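Local structure of formate dehydrogenase (Staphylococcus aureus, 6TTB) at the interface of chains A and B. The protein catalyses the NAD-dependent oxidation of formate to carbon dioxide and belongs to the D-isomer specific 2-hydroxyacid dehydrogenase family. Coordinates in Å, arbitrary orientation; residue numbers count along the deposited sequence, not the author numbering. Chains: chain A/B, Formate dehydrogenase.

Contact 1: the interface of chains A and B. Residues chain A 145-146, 329, 332, 335; chain B 185, 187.
The side chain of A:Arg335 bends at chi2 and again at chi3 (55°), while that of B:Glu185 runs out extended beyond CG (chi2 -177°), and the two meet tip to tip between the subunits of this D-2-hydroxyacid dehydrogenase family member. Their charged ends form a salt bridge, with the guanidinium nitrogen NH2 of A:Arg335 2.7 Å from the carboxylate oxygen OE2 of B:Glu185. OE2 accepts this hydrogen bond through its syn lone pair, the side facing OE1, but lies somewhat out of the guanidinium plane. The second arm of the pair is weaker: NH1 of A:Arg335 stands 3.3 Å from OE1 of B:Glu185, which lies at the guanidinium edge and in its plane. With the two planes turned 47° apart, this is a twisted fork and not a flat one. Arginine suits the place because its long chain can reach from helix 330-348 and still offer two donors. The carboxylate stem crosses A:Thr329 at about a right angle, CG of B:Glu185 lying 3.9 Å from CB of A:Thr329. The hydroxyl OG1 of A:Thr329 is 2.9 Å from OG of A:Ser146, a hydrogen bond that ties the loop before helix 330-348 to helix 144-160. Beside this pair, branched A:Val145 offers both methyls to the amide end of B:Gln187, its CG1 4.1 Å from CD of the glutamine.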
# COMPACT_ATOMS: atom_id res chain seq x y z
N VAL A 145 -8.37 9.55 -10.70
CA VAL A 145 -7.74 9.76 -9.39
C VAL A 145 -7.70 8.45 -8.63
O VAL A 145 -6.69 8.13 -7.95
CB VAL A 145 -8.46 10.76 -8.54
CG1 VAL A 145 -7.88 10.72 -7.15
CG2 VAL A 145 -8.40 12.14 -9.12
N SER A 146 -8.84 7.75 -8.70
CA SER A 146 -8.96 6.47 -8.04
C SER A 146 -7.77 5.62 -8.38
O SER A 146 -7.19 4.98 -7.48
CB SER A 146 -10.21 5.78 -8.44
OG SER A 146 -10.51 4.72 -7.55
N THR A 329 -14.07 2.21 -7.61
CA THR A 329 -14.38 2.73 -6.28
C THR A 329 -15.79 3.31 -6.28
O THR A 329 -16.29 3.68 -7.32
CB THR A 329 -13.44 3.86 -5.81
OG1 THR A 329 -13.27 4.91 -6.77
CG2 THR A 329 -12.13 3.34 -5.29
N ALA A 332 -16.03 6.66 -7.88
CA ALA A 332 -15.86 6.36 -9.29
C ALA A 332 -17.21 5.94 -9.90
O ALA A 332 -17.54 6.35 -10.99
CB ALA A 332 -14.79 5.31 -9.46
N ARG A 335 -19.35 8.82 -10.87
CA ARG A 335 -18.81 9.53 -12.01
C ARG A 335 -19.20 8.81 -13.29
O ARG A 335 -19.77 9.45 -14.17
CB ARG A 335 -17.35 9.91 -11.81
CG ARG A 335 -17.16 11.42 -11.53
CD ARG A 335 -16.47 11.84 -10.19
NE ARG A 335 -15.22 11.16 -10.20
CZ ARG A 335 -14.53 10.79 -9.12
NH1 ARG A 335 -14.94 11.11 -7.91
NH2 ARG A 335 -13.41 10.09 -9.29
N GLU B 185 -12.62 6.28 -2.70
CA GLU B 185 -11.44 7.09 -2.94
C GLU B 185 -11.05 7.73 -1.62
O GLU B 185 -11.90 8.07 -0.78
CB GLU B 185 -11.75 8.13 -3.98
CG GLU B 185 -12.20 7.51 -5.27
CD GLU B 185 -12.43 8.59 -6.31
OE1 GLU B 185 -12.66 9.75 -5.90
OE2 GLU B 185 -12.36 8.29 -7.52
N GLN B 187 -9.69 10.45 -1.90
CA GLN B 187 -9.95 11.81 -2.26
C GLN B 187 -11.29 12.27 -1.74
O GLN B 187 -12.28 11.53 -1.76
CB GLN B 187 -9.85 12.01 -3.76
CG GLN B 187 -10.02 13.48 -4.14
CD GLN B 187 -10.21 13.69 -5.62
OE1 GLN B 187 -11.10 13.10 -6.26
NE2 GLN B 187 -9.35 14.55 -6.17

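Contact 2: the interface of chains A and B. Residues chain A 40, 95-96, 305, 323-325; chain B 174-176.
One face of the B:Trp174 indole lies against CB of A:Val323, which sits 3.8 Å above the ring plane and toward its rim. At the indole edge, in the ring plane, is the backbone oxygen of A:Phe95. The ring nitrogen NE1 of B:Trp174 donates a hydrogen bond to this O over 2.9 Å, meeting it nearly along the C=O axis (177°). Tryptophan suits this place in being broad enough to pack on aliphatic groups while its edge serves a carbonyl. The far end of the indole reaches CB of A:His324, 3.7 Å from CH2 of B:Trp174. This histidine and A:Gln305 form the catalytic His-Gln pair of the family: NE2 of A:Gln305 donates to ND1 of A:His324 over 2.9 Å, the amide lying at the imidazole edge and close to its plane, while CD1 of A:Phe95 covers one imidazole face. The partner subunit thus packs behind the catalytic pair and may help to position it. CA of A:Pro40 lies over the centre of one face of the A:Tyr96 ring. B:Leu176 adds aliphatic packing, its CB 3.8 Å from CB of A:Pro40. With CG anti to the carbonyl carbon (chi1 -83°), its methyl CD1 comes 3.5 Å from CB of A:Phe95 and 4.0 Å from CB of A:Tyr96.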
# COMPACT_ATOMS: atom_id res chain seq x y z
N PRO A 40 -22.04 -6.58 -13.01
CA PRO A 40 -21.88 -7.61 -11.97
C PRO A 40 -23.21 -7.88 -11.25
O PRO A 40 -24.10 -7.00 -11.18
CB PRO A 40 -20.87 -7.02 -10.99
CG PRO A 40 -20.25 -5.76 -11.73
CD PRO A 40 -21.28 -5.33 -12.77
N PHE A 95 -14.30 -3.93 -15.88
CA PHE A 95 -14.19 -4.79 -14.74
C PHE A 95 -14.97 -6.09 -14.96
O PHE A 95 -14.76 -7.08 -14.27
CB PHE A 95 -14.64 -4.04 -13.50
CG PHE A 95 -14.37 -2.56 -13.52
CD1 PHE A 95 -13.06 -2.05 -13.47
CD2 PHE A 95 -15.44 -1.66 -13.48
CE1 PHE A 95 -12.84 -0.67 -13.42
CE2 PHE A 95 -15.20 -0.28 -13.47
CZ PHE A 95 -13.92 0.20 -13.43
N TYR A 96 -15.85 -6.10 -15.94
CA TYR A 96 -16.79 -7.20 -16.09
C TYR A 96 -17.44 -7.08 -17.46
O TYR A 96 -18.58 -6.59 -17.58
CB TYR A 96 -17.77 -7.20 -14.90
CG TYR A 96 -18.68 -8.40 -14.80
CD1 TYR A 96 -19.85 -8.43 -15.52
CD2 TYR A 96 -18.38 -9.49 -14.00
CE1 TYR A 96 -20.73 -9.49 -15.39
CE2 TYR A 96 -19.23 -10.59 -13.90
CZ TYR A 96 -20.42 -10.57 -14.60
OH TYR A 96 -21.30 -11.62 -14.58
N GLN A 305 -10.10 -10.64 -18.64
CA GLN A 305 -10.96 -10.33 -17.54
C GLN A 305 -12.35 -10.73 -17.96
O GLN A 305 -12.68 -10.53 -19.13
CB GLN A 305 -10.97 -8.83 -17.28
CG GLN A 305 -9.65 -8.33 -16.75
CD GLN A 305 -9.72 -7.02 -15.99
OE1 GLN A 305 -8.70 -6.54 -15.45
NE2 GLN A 305 -10.92 -6.43 -15.95
N VAL A 323 -8.59 -7.98 -7.56
CA VAL A 323 -9.44 -8.00 -8.73
C VAL A 323 -9.64 -6.54 -9.17
O VAL A 323 -9.16 -5.64 -8.50
CB VAL A 323 -10.75 -8.74 -8.41
CG1 VAL A 323 -10.43 -10.08 -7.80
CG2 VAL A 323 -11.55 -7.93 -7.43
N HIS A 324 -10.36 -6.32 -10.28
CA HIS A 324 -10.24 -5.11 -11.04
C HIS A 324 -11.34 -4.16 -10.64
O HIS A 324 -12.23 -3.91 -11.46
CB HIS A 324 -10.38 -5.35 -12.56
CG HIS A 324 -10.21 -4.05 -13.32
ND1 HIS A 324 -10.49 -3.90 -14.68
CD2 HIS A 324 -9.77 -2.85 -12.90
CE1 HIS A 324 -10.17 -2.65 -15.05
NE2 HIS A 324 -9.78 -1.99 -13.97
N TYR A 325 -11.14 -3.45 -9.56
CA TYR A 325 -12.14 -2.47 -9.16
C TYR A 325 -11.57 -1.06 -8.91
O TYR A 325 -12.31 -0.18 -8.49
CB TYR A 325 -12.76 -2.95 -7.86
CG TYR A 325 -11.81 -2.84 -6.70
CD1 TYR A 325 -10.78 -3.75 -6.52
CD2 TYR A 325 -11.93 -1.79 -5.79
CE1 TYR A 325 -9.96 -3.66 -5.41
CE2 TYR A 325 -11.09 -1.68 -4.70
CZ TYR A 325 -10.14 -2.64 -4.49
OH TYR A 325 -9.35 -2.46 -3.43
N TRP B 174 -14.37 -13.35 -8.26
CA TRP B 174 -14.49 -12.11 -9.01
C TRP B 174 -15.89 -11.57 -8.72
O TRP B 174 -16.80 -11.64 -9.55
CB TRP B 174 -14.23 -12.40 -10.50
CG TRP B 174 -14.04 -11.21 -11.40
CD1 TRP B 174 -14.99 -10.39 -11.89
CD2 TRP B 174 -12.78 -10.63 -11.82
NE1 TRP B 174 -14.42 -9.37 -12.58
CE2 TRP B 174 -13.09 -9.49 -12.56
CE3 TRP B 174 -11.43 -10.91 -11.52
CZ2 TRP B 174 -12.12 -8.68 -13.11
CZ3 TRP B 174 -10.46 -10.05 -12.00
CH2 TRP B 174 -10.79 -8.98 -12.82
N ASN B 175 -16.09 -11.14 -7.48
CA ASN B 175 -17.36 -10.57 -7.08
C ASN B 175 -17.61 -9.27 -7.80
O ASN B 175 -18.10 -9.25 -8.96
CB ASN B 175 -17.41 -10.26 -5.61
CG ASN B 175 -18.60 -10.95 -5.02
OD1 ASN B 175 -19.57 -10.30 -4.57
ND2 ASN B 175 -18.57 -12.27 -5.10
N LEU B 176 -17.27 -8.20 -7.10
CA LEU B 176 -17.34 -6.84 -7.60
C LEU B 176 -18.41 -6.07 -6.86
O LEU B 176 -18.13 -4.97 -6.42
CB LEU B 176 -17.53 -6.75 -9.11
CG LEU B 176 -16.26 -6.87 -9.96
CD1 LEU B 176 -16.41 -6.17 -11.30
CD2 LEU B 176 -14.97 -6.39 -9.25

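Contact 3: the interface of chains A and B. Residues chain A 177, 180-182, 184; chain B 47-49, 330, 333.
A:Asn181 reaches into the B:Glu47 to B:Gln49 loop of the partner subunit, a D-2-hydroxyacid dehydrogenase family member, its CB directing CG anti to the backbone N (chi1 -165°). At CG the chain passes CA of B:Glu47 at 3.7 Å. From there the amide forks. Its oxygen OD1 accepts a weak hydrogen bond from the backbone N of B:Gln49 at 2.9 Å, and the B:Glu47 side chain runs alongside it. The oxygen OD1 of B:Asn48 stands over the face of this amide, the two amide planes 58° apart. Asparagine may suit the spot, since a short amide can present an acceptor to a backbone N-H close to its own chain. As modelled, OD1 of B:Asn48 also lies 3.1 Å from the backbone O of A:Asn181, and as oxygens crowd here that can only accept, the placement of both amides is doubtful. At the end of this loop, B:Gln49 is bent at chi2 and lies by A:Ser177, its CD 4.1 Å from CA of the serine. A weak bond from NE2 of B:Gln333 to OE1 of B:Gln49, 3.2 Å long, may help to steady the glutamine. B:Leu330, an apolar residue at the start of helix 330-348, lays CB over one face of the A:His184 imidazole, near its rim, and its CD2 is 3.6 Å from CE1 of that ring.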
# COMPACT_ATOMS: atom_id res chain seq x y z
N SER A 177 12.75 -10.77 11.43
CA SER A 177 13.80 -11.03 10.46
C SER A 177 13.17 -11.18 9.10
O SER A 177 13.67 -10.64 8.12
CB SER A 177 14.62 -12.24 10.81
OG SER A 177 15.47 -11.90 11.90
N GLY A 180 11.44 -8.10 7.90
CA GLY A 180 12.47 -7.12 7.68
C GLY A 180 13.13 -7.32 6.31
O GLY A 180 13.33 -6.35 5.55
N ASN A 181 13.36 -8.61 6.00
CA ASN A 181 14.15 -9.06 4.86
C ASN A 181 13.74 -8.34 3.57
O ASN A 181 14.59 -8.05 2.74
CB ASN A 181 14.13 -10.58 4.77
CG ASN A 181 15.20 -11.15 3.85
OD1 ASN A 181 16.34 -11.40 4.28
ND2 ASN A 181 14.83 -11.40 2.60
N HIS A 182 12.46 -7.95 3.43
CA HIS A 182 12.04 -7.32 2.18
C HIS A 182 11.32 -5.98 2.40
O HIS A 182 10.66 -5.48 1.50
CB HIS A 182 11.20 -8.28 1.37
CG HIS A 182 11.98 -9.45 0.86
ND1 HIS A 182 13.16 -9.30 0.10
CD2 HIS A 182 11.77 -10.79 1.00
CE1 HIS A 182 13.66 -10.52 -0.16
NE2 HIS A 182 12.82 -11.45 0.39
N HIS A 184 11.26 -2.02 3.00
CA HIS A 184 11.97 -0.87 2.53
C HIS A 184 11.09 0.32 2.82
O HIS A 184 9.88 0.18 2.85
CB HIS A 184 12.13 -0.92 1.01
CG HIS A 184 13.15 -1.92 0.53
ND1 HIS A 184 14.49 -1.56 0.26
CD2 HIS A 184 13.07 -3.24 0.28
CE1 HIS A 184 15.14 -2.63 -0.15
NE2 HIS A 184 14.33 -3.66 -0.11
N GLU B 47 17.88 -14.54 2.37
CA GLU B 47 17.91 -13.62 3.53
C GLU B 47 19.14 -12.67 3.51
O GLU B 47 20.01 -12.79 4.39
CB GLU B 47 17.69 -14.41 4.81
CG GLU B 47 16.23 -14.60 5.12
CD GLU B 47 15.71 -14.17 6.50
OE1 GLU B 47 16.50 -13.56 7.29
OE2 GLU B 47 14.52 -14.48 6.81
N ASN B 48 19.08 -11.60 2.66
CA ASN B 48 19.85 -10.32 2.81
C ASN B 48 19.30 -9.37 3.93
O ASN B 48 19.46 -8.14 3.88
CB ASN B 48 19.75 -9.47 1.55
CG ASN B 48 18.39 -8.78 1.48
OD1 ASN B 48 17.45 -9.17 2.20
ND2 ASN B 48 18.23 -7.84 0.56
N GLN B 49 18.69 -9.93 4.97
CA GLN B 49 18.59 -9.25 6.27
C GLN B 49 20.00 -8.85 6.73
O GLN B 49 20.97 -9.54 6.44
CB GLN B 49 17.89 -10.24 7.22
CG GLN B 49 18.08 -10.02 8.69
CD GLN B 49 17.07 -9.01 9.16
OE1 GLN B 49 16.25 -8.54 8.38
NE2 GLN B 49 17.13 -8.69 10.44
N LEU B 330 14.84 -2.29 5.67
CA LEU B 330 16.21 -2.53 5.28
C LEU B 330 17.10 -1.31 5.60
O LEU B 330 18.19 -1.45 6.12
CB LEU B 330 16.23 -2.94 3.81
CG LEU B 330 16.68 -4.39 3.52
CD1 LEU B 330 16.77 -5.28 4.79
CD2 LEU B 330 15.83 -5.04 2.42
N GLN B 333 17.87 -0.92 9.06
CA GLN B 333 19.09 -1.70 9.33
C GLN B 333 20.35 -0.94 8.88
O GLN B 333 21.26 -0.82 9.67
CB GLN B 333 19.00 -3.14 8.83
CG GLN B 333 17.82 -3.89 9.43
CD GLN B 333 17.50 -5.16 8.70
OE1 GLN B 333 18.38 -5.99 8.47
NE2 GLN B 333 16.23 -5.34 8.34

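Contact 1 and contact 2 are neighbours, their C-alpha centres about 16 Å apart, whereas contact 3, in the copy described, lies about 34 Å from either. The two-fold symmetry repeats each with the chains exchanged, and the twin of contact 3 sits beside contact 1. One stretch serves all three: residues 174 to 176 enter contact 2, 177 to 184 contact 3, and 185 and 187 contact 1. Helix 330-348 receives it in contacts 1 and 3, and residues 323 to 329 link the catalytic histidine of contact 2 with contact 1. Such reciprocal exchange fits the homodimer usual in this family and could couple dimer formation to the active-site architecture.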